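MymaA.19257.a.B3 (Mycobacterium marinum, PDB 6Q10) is of unknown function but, as the soluble domain of a membrane-linked secreted protein with a LytR C-terminal-type family region, probably works at the mycobacterial cell envelope. Local coordinates at residues A[19-25]-A[86-92]; A[32-38]-A[109-115]; A[92-97]-A[150-155]. All coordinates share one frame. Residue numbers count along the deposited sequence, not the author numbering.

Contact 1 (A[19-25]-A[86-92]); sequences MTDVTPA and ATAAAVW
Helix 85-94 offers a row of alanines, and residues 19-25 wrap round it as they leave helix 16-20 and become extended from Val22 to Ala25. In register Pro24 lies against Ala90, their CA atoms 4.6 Å apart. Ala89 CB sits in the middle, 3.8 Å from Met19 SD, 3.8 Å from Val22 CG1 and 3.9 Å from Pro24 CA; a bulkier side chain would push these away. Met19 (t,p,p) lays CG 3.2 Å from Trp92 CE3 (Trp92 chi1 t), its SD resting on Ala89. Val22 (chi1 t) directs CG1 to within 3.8 Å of Ala86 CA, and Pro24 CB lies 4.0 Å from Ala90 CB. This is plain packing of an extended segment on a helix's small-residue face, secured where Ala25 N donates to Ala86 O at 2.9 Å, a carbonyl that already accepts Ala90 N at 3.1 Å. Ala88 and Val91 pack onto Ile78 of strand 76-80, while Thr20 and Pro24 touch helix 144-153, whose His151 stacks on Trp92.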
loop_
_atom_site.group_PDB
_atom_site.type_symbol
_atom_site.label_atom_id
_atom_site.label_comp_id
_atom_site.label_asym_id
_atom_site.label_seq_id
_atom_site.Cartn_x
_atom_site.Cartn_y
_atom_site.Cartn_z
ATOM N N MET A 19 12.089 -2.663 2.876
ATOM C CA MET A 19 10.839 -3.174 2.322
ATOM C C MET A 19 11.016 -3.796 0.942
ATOM O O MET A 19 10.215 -4.647 0.546
ATOM C CB MET A 19 9.786 -2.071 2.269
ATOM C CG MET A 19 8.381 -2.581 1.810
ATOM S SD MET A 19 7.523 -3.752 2.912
ATOM C CE MET A 19 7.978 -2.755 4.295
ATOM N N THR A 20 12.021 -3.364 0.173
ATOM C CA THR A 20 12.227 -3.958 -1.143
ATOM C C THR A 20 12.514 -5.449 -1.057
ATOM O O THR A 20 12.197 -6.190 -1.995
ATOM C CB THR A 20 13.365 -3.232 -1.852
ATOM O OG1 THR A 20 12.960 -1.887 -2.074
ATOM C CG2 THR A 20 13.685 -3.888 -3.186
ATOM N N ASP A 21 13.034 -5.917 0.068
ATOM C CA ASP A 21 13.343 -7.335 0.223
ATOM C C ASP A 21 12.155 -8.169 0.687
ATOM O O ASP A 21 12.299 -9.392 0.792
ATOM C CB ASP A 21 14.504 -7.511 1.202
ATOM C CG ASP A 21 15.839 -7.119 0.591
ATOM O OD1 ASP A 21 15.949 -7.120 -0.657
ATOM O OD2 ASP A 21 16.776 -6.809 1.356
ATOM N N VAL A 22 11.000 -7.564 0.951
ATOM C CA VAL A 22 9.826 -8.309 1.400
ATOM C C VAL A 22 9.066 -8.845 0.188
ATOM O O VAL A 22 8.761 -8.100 -0.748
ATOM C CB VAL A 22 8.931 -7.419 2.271
ATOM C CG1 VAL A 22 7.609 -8.168 2.629
ATOM C CG2 VAL A 22 9.695 -6.964 3.512
ATOM N N THR A 23 8.775 -10.135 0.188
ATOM C CA THR A 23 7.953 -10.698 -0.877
ATOM C C THR A 23 6.511 -10.245 -0.699
ATOM O O THR A 23 5.928 -10.476 0.376
ATOM C CB THR A 23 8.013 -12.215 -0.864
ATOM O OG1 THR A 23 9.375 -12.623 -1.054
ATOM C CG2 THR A 23 7.172 -12.768 -1.979
ATOM N N PRO A 24 5.905 -9.582 -1.690
ATOM C CA PRO A 24 4.526 -9.108 -1.515
ATOM C C PRO A 24 3.567 -10.279 -1.388
ATOM O O PRO A 24 3.763 -11.358 -1.967
ATOM C CB PRO A 24 4.241 -8.289 -2.775
ATOM C CG PRO A 24 5.563 -8.120 -3.477
ATOM C CD PRO A 24 6.527 -9.127 -2.947
ATOM N N ALA A 25 2.509 -10.029 -0.614
ATOM C CA ALA A 25 1.420 -10.970 -0.417
ATOM C C ALA A 25 0.634 -11.218 -1.698
ATOM O O ALA A 25 0.518 -10.352 -2.561
ATOM C CB ALA A 25 0.447 -10.418 0.634
ATOM N N ALA A 86 3.986 -8.310 4.396
ATOM C CA ALA A 86 3.849 -8.711 2.993
ATOM C C ALA A 86 2.667 -8.027 2.329
ATOM O O ALA A 86 2.738 -7.681 1.144
ATOM C CB ALA A 86 3.715 -10.230 2.871
ATOM N N THR A 87 1.569 -7.814 3.063
ATOM C CA THR A 87 0.491 -7.025 2.508
ATOM C C THR A 87 0.941 -5.605 2.230
ATOM O O THR A 87 0.636 -5.040 1.173
ATOM C CB THR A 87 -0.693 -7.040 3.460
ATOM O OG1 THR A 87 -1.210 -8.379 3.496
ATOM C CG2 THR A 87 -1.772 -6.099 2.965
ATOM N N ALA A 88 1.679 -5.016 3.164
ATOM C CA ALA A 88 2.158 -3.660 2.934
ATOM C C ALA A 88 3.051 -3.600 1.698
ATOM O O ALA A 88 2.998 -2.631 0.935
ATOM C CB ALA A 88 2.915 -3.161 4.164
ATOM N N ALA A 89 3.851 -4.649 1.467
ATOM C CA ALA A 89 4.710 -4.672 0.284
ATOM C C ALA A 89 3.873 -4.694 -0.984
ATOM O O ALA A 89 4.260 -4.102 -2.002
ATOM C CB ALA A 89 5.631 -5.888 0.330
ATOM N N ALA A 90 2.749 -5.430 -0.957
ATOM C CA ALA A 90 1.851 -5.465 -2.105
ATOM C C ALA A 90 1.214 -4.098 -2.347
ATOM O O ALA A 90 1.162 -3.631 -3.491
ATOM C CB ALA A 90 0.763 -6.541 -1.893
ATOM N N VAL A 91 0.715 -3.456 -1.281
ATOM C CA VAL A 91 0.155 -2.113 -1.426
ATOM C C VAL A 91 1.215 -1.146 -1.948
ATOM O O VAL A 91 0.926 -0.267 -2.770
ATOM C CB VAL A 91 -0.431 -1.633 -0.088
ATOM C CG1 VAL A 91 -0.994 -0.221 -0.238
ATOM C CG2 VAL A 91 -1.543 -2.600 0.358
ATOM N N TRP A 92 2.459 -1.290 -1.483
ATOM C CA TRP A 92 3.501 -0.344 -1.872
ATOM C C TRP A 92 3.816 -0.390 -3.362
ATOM O O TRP A 92 4.321 0.587 -3.916
ATOM C CB TRP A 92 4.751 -0.646 -1.018
ATOM C CG TRP A 92 5.811 0.400 -0.959
ATOM C CD1 TRP A 92 5.650 1.750 -0.894
ATOM C CD2 TRP A 92 7.218 0.150 -0.928
ATOM N NE1 TRP A 92 6.893 2.360 -0.810
ATOM C CE2 TRP A 92 7.867 1.392 -0.853
ATOM C CE3 TRP A 92 7.986 -1.014 -0.991
ATOM C CZ2 TRP A 92 9.266 1.497 -0.816
ATOM C CZ3 TRP A 92 9.373 -0.902 -0.944
ATOM C CH2 TRP A 92 9.981 0.340 -0.853
#

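Contact 2 (A[32-38]-A[109-115]); sequences VRVLNAS and SVDLVLG
Strands 32-36 and 110-114 run side by side in the same direction, their axes 4.6 Å apart at closest approach and crossing at -24°. The parallel register pairs Val32 with Val110, Arg33 with Asp111, Val34 with Leu112, Leu35 with Val113 and Asn36 with Leu114, at CA-CA distances of 4.7 to 5.2 Å. Odd-numbered residues of the first segment supply the ladder: Arg33 N to Val110 O (2.8 Å), Leu112 N to Arg33 O (2.8 Å), Leu35 N to Leu112 O (2.8 Å), Leu114 N to Leu35 O (2.9 Å), and finally Ala37 N to Leu114 O (2.9 Å). Next along, Asn36 OD1 accepts Ser38 N at 2.9 Å, an Asx turn.

Val32, Val34, Val110, Leu112 and Leu114 share one face; the beta-branched valines (chi1 t) suit extended backbone, and Val34 CG1 meets Leu114 CD1 at 3.8 Å. Arg33, Leu35, Asp111 and Val113 occupy the other face. There the long Arg33 side chain (chi1 m, chi2 and chi3 t) reaches across to form a salt bridge, NH1 to Asp111 OD1 at 3.0 Å; Asp111 also pairs with Arg105. Past the last bridged pair, Ala37 CB lies 3.8 Å from Val113 CG1.

The pair lies inside a mixed sheet. Val34 and Asn36 bond in turn to strand 60-63, completing a beta-alpha-beta unit with helix 43-54, on which Val34 and Leu114 pack. Helix 85-94 covers Val32, Val110 and Leu112 on the same face, and strand 76-80 flanks strand 110-114, antiparallel to it.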
loop_
_atom_site.group_PDB
_atom_site.type_symbol
_atom_site.label_atom_id
_atom_site.label_comp_id
_atom_site.label_asym_id
_atom_site.label_seq_id
_atom_site.Cartn_x
_atom_site.Cartn_y
_atom_site.Cartn_z
ATOM N N VAL A 32 -6.702 -4.818 3.732
ATOM C CA VAL A 32 -6.337 -3.410 3.562
ATOM C C VAL A 32 -7.498 -2.490 3.918
ATOM O O VAL A 32 -8.651 -2.742 3.548
ATOM C CB VAL A 32 -5.879 -3.147 2.107
ATOM C CG1 VAL A 32 -5.585 -1.681 1.859
ATOM C CG2 VAL A 32 -4.632 -3.951 1.804
ATOM N N ARG A 33 -7.181 -1.412 4.633
ATOM C CA ARG A 33 -8.099 -0.326 4.937
ATOM C C ARG A 33 -7.555 0.910 4.254
ATOM O O ARG A 33 -6.391 1.238 4.448
ATOM C CB ARG A 33 -8.188 -0.052 6.437
ATOM C CG ARG A 33 -8.548 -1.207 7.299
ATOM C CD ARG A 33 -8.839 -0.656 8.707
ATOM N NE ARG A 33 -9.016 -1.717 9.697
ATOM C CZ ARG A 33 -8.025 -2.248 10.414
ATOM N NH1 ARG A 33 -6.778 -1.818 10.254
ATOM N NH2 ARG A 33 -8.275 -3.217 11.284
ATOM N N VAL A 34 -8.386 1.597 3.468
ATOM C CA VAL A 34 -7.997 2.867 2.846
ATOM C C VAL A 34 -8.556 3.988 3.710
ATOM O O VAL A 34 -9.757 4.021 3.989
ATOM C CB VAL A 34 -8.509 2.972 1.406
ATOM C CG1 VAL A 34 -7.972 4.267 0.766
ATOM C CG2 VAL A 34 -8.069 1.745 0.605
ATOM N N LEU A 35 -7.680 4.870 4.181
ATOM C CA LEU A 35 -8.048 5.936 5.113
ATOM C C LEU A 35 -7.802 7.279 4.441
ATOM O O LEU A 35 -6.705 7.540 3.952
ATOM C CB LEU A 35 -7.255 5.837 6.434
ATOM C CG LEU A 35 -7.413 4.500 7.183
ATOM C CD1 LEU A 35 -6.577 4.475 8.430
ATOM C CD2 LEU A 35 -8.888 4.243 7.530
ATOM N N ASN A 36 -8.824 8.119 4.439
ATOM C CA ASN A 36 -8.752 9.449 3.839
ATOM C C ASN A 36 -8.078 10.412 4.809
ATOM O O ASN A 36 -8.622 10.700 5.880
ATOM C CB ASN A 36 -10.167 9.932 3.505
ATOM C CG ASN A 36 -10.195 11.308 2.855
ATOM O OD1 ASN A 36 -9.504 12.237 3.286
ATOM N ND2 ASN A 36 -11.002 11.441 1.802
ATOM N N ALA A 37 -6.916 10.930 4.429
ATOM C CA ALA A 37 -6.299 12.057 5.112
ATOM C C ALA A 37 -6.026 13.162 4.106
ATOM O O ALA A 37 -5.112 13.966 4.297
ATOM C CB ALA A 37 -5.019 11.643 5.836
ATOM N N SER A 38 -6.769 13.160 2.995
ATOM C CA SER A 38 -6.493 14.034 1.864
ATOM C C SER A 38 -7.420 15.227 1.795
ATOM O O SER A 38 -7.079 16.223 1.153
ATOM C CB SER A 38 -6.635 13.260 0.549
ATOM O OG SER A 38 -8.018 12.975 0.331
ATOM N N SER A 109 -3.546 -6.533 9.447
ATOM C CA SER A 109 -4.192 -5.499 8.667
ATOM C C SER A 109 -3.177 -4.434 8.285
ATOM O O SER A 109 -2.153 -4.228 8.954
ATOM C CB SER A 109 -5.325 -4.854 9.455
ATOM O OG SER A 109 -4.818 -4.153 10.587
ATOM N N VAL A 110 -3.487 -3.742 7.196
ATOM C CA VAL A 110 -2.638 -2.675 6.684
ATOM C C VAL A 110 -3.511 -1.480 6.322
ATOM O O VAL A 110 -4.563 -1.644 5.689
ATOM C CB VAL A 110 -1.871 -3.182 5.455
ATOM C CG1 VAL A 110 -1.117 -2.028 4.805
ATOM C CG2 VAL A 110 -0.914 -4.314 5.870
ATOM N N ASP A 111 -3.083 -0.274 6.723
ATOM C CA ASP A 111 -3.792 0.946 6.360
ATOM C C ASP A 111 -3.030 1.669 5.252
ATOM O O ASP A 111 -1.861 2.006 5.438
ATOM C CB ASP A 111 -3.933 1.869 7.566
ATOM C CG ASP A 111 -4.671 1.214 8.741
ATOM O OD1 ASP A 111 -5.468 0.295 8.504
ATOM O OD2 ASP A 111 -4.450 1.617 9.899
ATOM N N LEU A 112 -3.704 1.933 4.123
ATOM C CA LEU A 112 -3.211 2.824 3.078
ATOM C C LEU A 112 -3.850 4.179 3.340
ATOM O O LEU A 112 -5.074 4.318 3.253
ATOM C CB LEU A 112 -3.574 2.307 1.688
ATOM C CG LEU A 112 -3.292 3.306 0.574
ATOM C CD1 LEU A 112 -1.796 3.679 0.491
ATOM C CD2 LEU A 112 -3.793 2.676 -0.741
ATOM N N VAL A 113 -3.034 5.154 3.757
ATOM C CA VAL A 113 -3.508 6.465 4.172
ATOM C C VAL A 113 -3.243 7.443 3.041
ATOM O O VAL A 113 -2.086 7.642 2.653
ATOM C CB VAL A 113 -2.811 6.921 5.459
ATOM C CG1 VAL A 113 -3.486 8.212 5.981
ATOM C CG2 VAL A 113 -2.899 5.800 6.500
ATOM N N LEU A 114 -4.300 8.024 2.493
ATOM C CA LEU A 114 -4.180 8.923 1.346
ATOM C C LEU A 114 -3.906 10.324 1.852
ATOM O O LEU A 114 -4.715 10.889 2.590
ATOM C CB LEU A 114 -5.460 8.928 0.521
ATOM C CG LEU A 114 -5.858 7.490 0.161
ATOM C CD1 LEU A 114 -7.120 7.614 -0.700
ATOM C CD2 LEU A 114 -4.760 6.724 -0.553
ATOM N N GLY A 115 -2.780 10.899 1.425
ATOM C CA GLY A 115 -2.495 12.278 1.725
ATOM C C GLY A 115 -3.048 13.230 0.667
ATOM O O GLY A 115 -3.634 12.833 -0.343
#

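Contact 3 (A[92-97]-A[150-155]); sequences WLVAPC and IHASSC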
loop_
_atom_site.group_PDB
_atom_site.type_symbol
_atom_site.label_atom_id
_atom_site.label_comp_id
_atom_site.label_asym_id
_atom_site.label_seq_id
_atom_site.Cartn_x
_atom_site.Cartn_y
_atom_site.Cartn_z
ATOM N N TRP A 92 2.459 -1.290 -1.483
ATOM C CA TRP A 92 3.501 -0.344 -1.872
ATOM C C TRP A 92 3.816 -0.390 -3.362
ATOM O O TRP A 92 4.321 0.587 -3.916
ATOM C CB TRP A 92 4.751 -0.646 -1.018
ATOM C CG TRP A 92 5.811 0.400 -0.959
ATOM C CD1 TRP A 92 5.650 1.750 -0.894
ATOM C CD2 TRP A 92 7.218 0.150 -0.928
ATOM N NE1 TRP A 92 6.893 2.360 -0.810
ATOM C CE2 TRP A 92 7.867 1.392 -0.853
ATOM C CE3 TRP A 92 7.986 -1.014 -0.991
ATOM C CZ2 TRP A 92 9.266 1.497 -0.816
ATOM C CZ3 TRP A 92 9.373 -0.902 -0.944
ATOM C CH2 TRP A 92 9.981 0.340 -0.853
ATOM N N LEU A 93 3.538 -1.521 -4.023
ATOM C CA LEU A 93 3.690 -1.594 -5.470
ATOM C C LEU A 93 2.830 -0.563 -6.181
ATOM O O LEU A 93 3.253 0.026 -7.180
ATOM C CB LEU A 93 3.296 -2.992 -5.953
ATOM C CG LEU A 93 4.243 -4.086 -5.500
ATOM C CD1 LEU A 93 3.575 -5.433 -5.811
ATOM C CD2 LEU A 93 5.606 -3.989 -6.214
ATOM N N VAL A 94 1.590 -0.369 -5.709
ATOM C CA VAL A 94 0.657 0.510 -6.401
ATOM C C VAL A 94 0.559 1.875 -5.724
ATOM O O VAL A 94 -0.043 2.791 -6.300
ATOM C CB VAL A 94 -0.727 -0.154 -6.551
ATOM C CG1 VAL A 94 -0.608 -1.368 -7.509
ATOM C CG2 VAL A 94 -1.297 -0.602 -5.190
ATOM N N ALA A 95 1.168 2.048 -4.553
ATOM C CA ALA A 95 1.298 3.364 -3.912
ATOM C C ALA A 95 2.765 3.588 -3.558
ATOM O O ALA A 95 3.133 3.698 -2.383
ATOM C CB ALA A 95 0.415 3.439 -2.668
ATOM N N PRO A 96 3.645 3.630 -4.558
ATOM C CA PRO A 96 5.083 3.539 -4.268
ATOM C C PRO A 96 5.680 4.770 -3.628
ATOM O O PRO A 96 6.836 4.697 -3.167
ATOM C CB PRO A 96 5.698 3.290 -5.657
ATOM C CG PRO A 96 4.704 3.929 -6.627
ATOM C CD PRO A 96 3.356 3.596 -5.999
ATOM N N CYS A 97 4.985 5.912 -3.620
ATOM C CA CYS A 97 5.596 7.128 -3.094
ATOM C C CYS A 97 5.049 7.484 -1.721
ATOM O O CYS A 97 5.211 8.616 -1.263
ATOM C CB CYS A 97 5.445 8.265 -4.100
ATOM S SG CYS A 97 6.387 7.836 -5.632
ATOM N N ILE A 150 11.167 -1.128 -9.422
ATOM C CA ILE A 150 10.049 -0.235 -9.146
ATOM C C ILE A 150 10.403 0.706 -8.008
ATOM O O ILE A 150 10.255 1.931 -8.115
ATOM C CB ILE A 150 8.791 -1.063 -8.840
ATOM C CG1 ILE A 150 8.355 -1.775 -10.114
ATOM C CG2 ILE A 150 7.655 -0.190 -8.281
ATOM C CD1 ILE A 150 7.436 -2.965 -9.882
ATOM N N HIS A 151 10.905 0.155 -6.919
ATOM C CA HIS A 151 11.145 0.979 -5.745
ATOM C C HIS A 151 12.438 1.772 -5.834
ATOM O O HIS A 151 12.541 2.837 -5.211
ATOM C CB HIS A 151 11.091 0.097 -4.504
ATOM C CG HIS A 151 9.746 -0.501 -4.318
ATOM N ND1 HIS A 151 8.612 0.273 -4.251
ATOM C CD2 HIS A 151 9.335 -1.785 -4.253
ATOM C CE1 HIS A 151 7.560 -0.509 -4.119
ATOM N NE2 HIS A 151 7.970 -1.765 -4.112
ATOM N N ALA A 152 13.406 1.330 -6.628
ATOM C CA ALA A 152 14.632 2.102 -6.715
ATOM C C ALA A 152 14.498 3.295 -7.621
ATOM O O ALA A 152 15.358 4.182 -7.582
ATOM C CB ALA A 152 15.769 1.239 -7.251
ATOM N N SER A 153 13.481 3.310 -8.482
ATOM C CA SER A 153 13.414 4.280 -9.566
ATOM C C SER A 153 12.280 5.273 -9.396
ATOM O O SER A 153 12.135 6.165 -10.237
ATOM C CB SER A 153 13.263 3.574 -10.917
ATOM O OG SER A 153 12.033 2.875 -11.010
ATOM N N SER A 154 11.495 5.147 -8.339
ATOM C CA SER A 154 10.283 5.935 -8.171
ATOM C C SER A 154 10.508 7.186 -7.337
ATOM O O SER A 154 11.461 7.280 -6.556
ATOM C CB SER A 154 9.196 5.077 -7.525
ATOM O OG SER A 154 8.728 4.154 -8.502
ATOM N N CYS A 155 9.595 8.142 -7.521
ATOM C CA CYS A 155 9.353 9.267 -6.604
ATOM C C CYS A 155 10.422 10.334 -6.628
ATOM O O CYS A 155 11.088 10.529 -7.636
ATOM C CB CYS A 155 9.220 8.802 -5.154
ATOM S SG CYS A 155 8.253 7.322 -4.928
ATOM O OXT CYS A 155 10.603 10.992 -5.582
HETATM O O HOH W 1 8.836 3.135 -4.071
#
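His151 is the centre of this contact, with more surface covered than any other residue here. Its flat imidazole lies face to face on the six-membered ring of Trp92, the planes inclined by 8° and the centroids 3.5 Å apart. Leu93 approaches the imidazole obliquely, its CD2 3.9 Å from His151 NE2, and also reaches Ile150, CD2 to CD1 at 4.2 Å, so that one leucine adds an apolar flank to the stack. The polar side of the imidazole is met by water 1, which lies 2.9 Å from His151 ND1 and donates to Pro96 O at 2.7 Å, bridging the two segments where no direct hydrogen bond joins them. Cys155, the last residue of the chain, turns back with a positive phi of 73°, and its SG bonds Cys97 SG at 2.1 Å with chi3 of -98°, a left-handed disulfide. This covalent link ties the C-terminus to the turn after helix 85-94, and an oxidised pair is consistent with a domain exposed outside the cytoplasm.

Helix 85-94 joins the three sites. Contacts 1 and 3, with centres about 11 Å apart, share its residue Trp92 and follow in series along the chain. Contact 2, whose centre is about 16 Å from each of theirs, lies on the opposite side of the chain's centre, yet the helix reaches it too: Thr87 and Val91 pack on Val32, and Thr87 on Val110. The segments of contact 2 alternate with those of contacts 1 and 3, so the N-terminal stretch, the sheet strands and the C-terminal helix are interlocked. The result is one compact domain, with contact 2 within its sheet and contacts 1 and 3 holding both terminal regions against the covering helix.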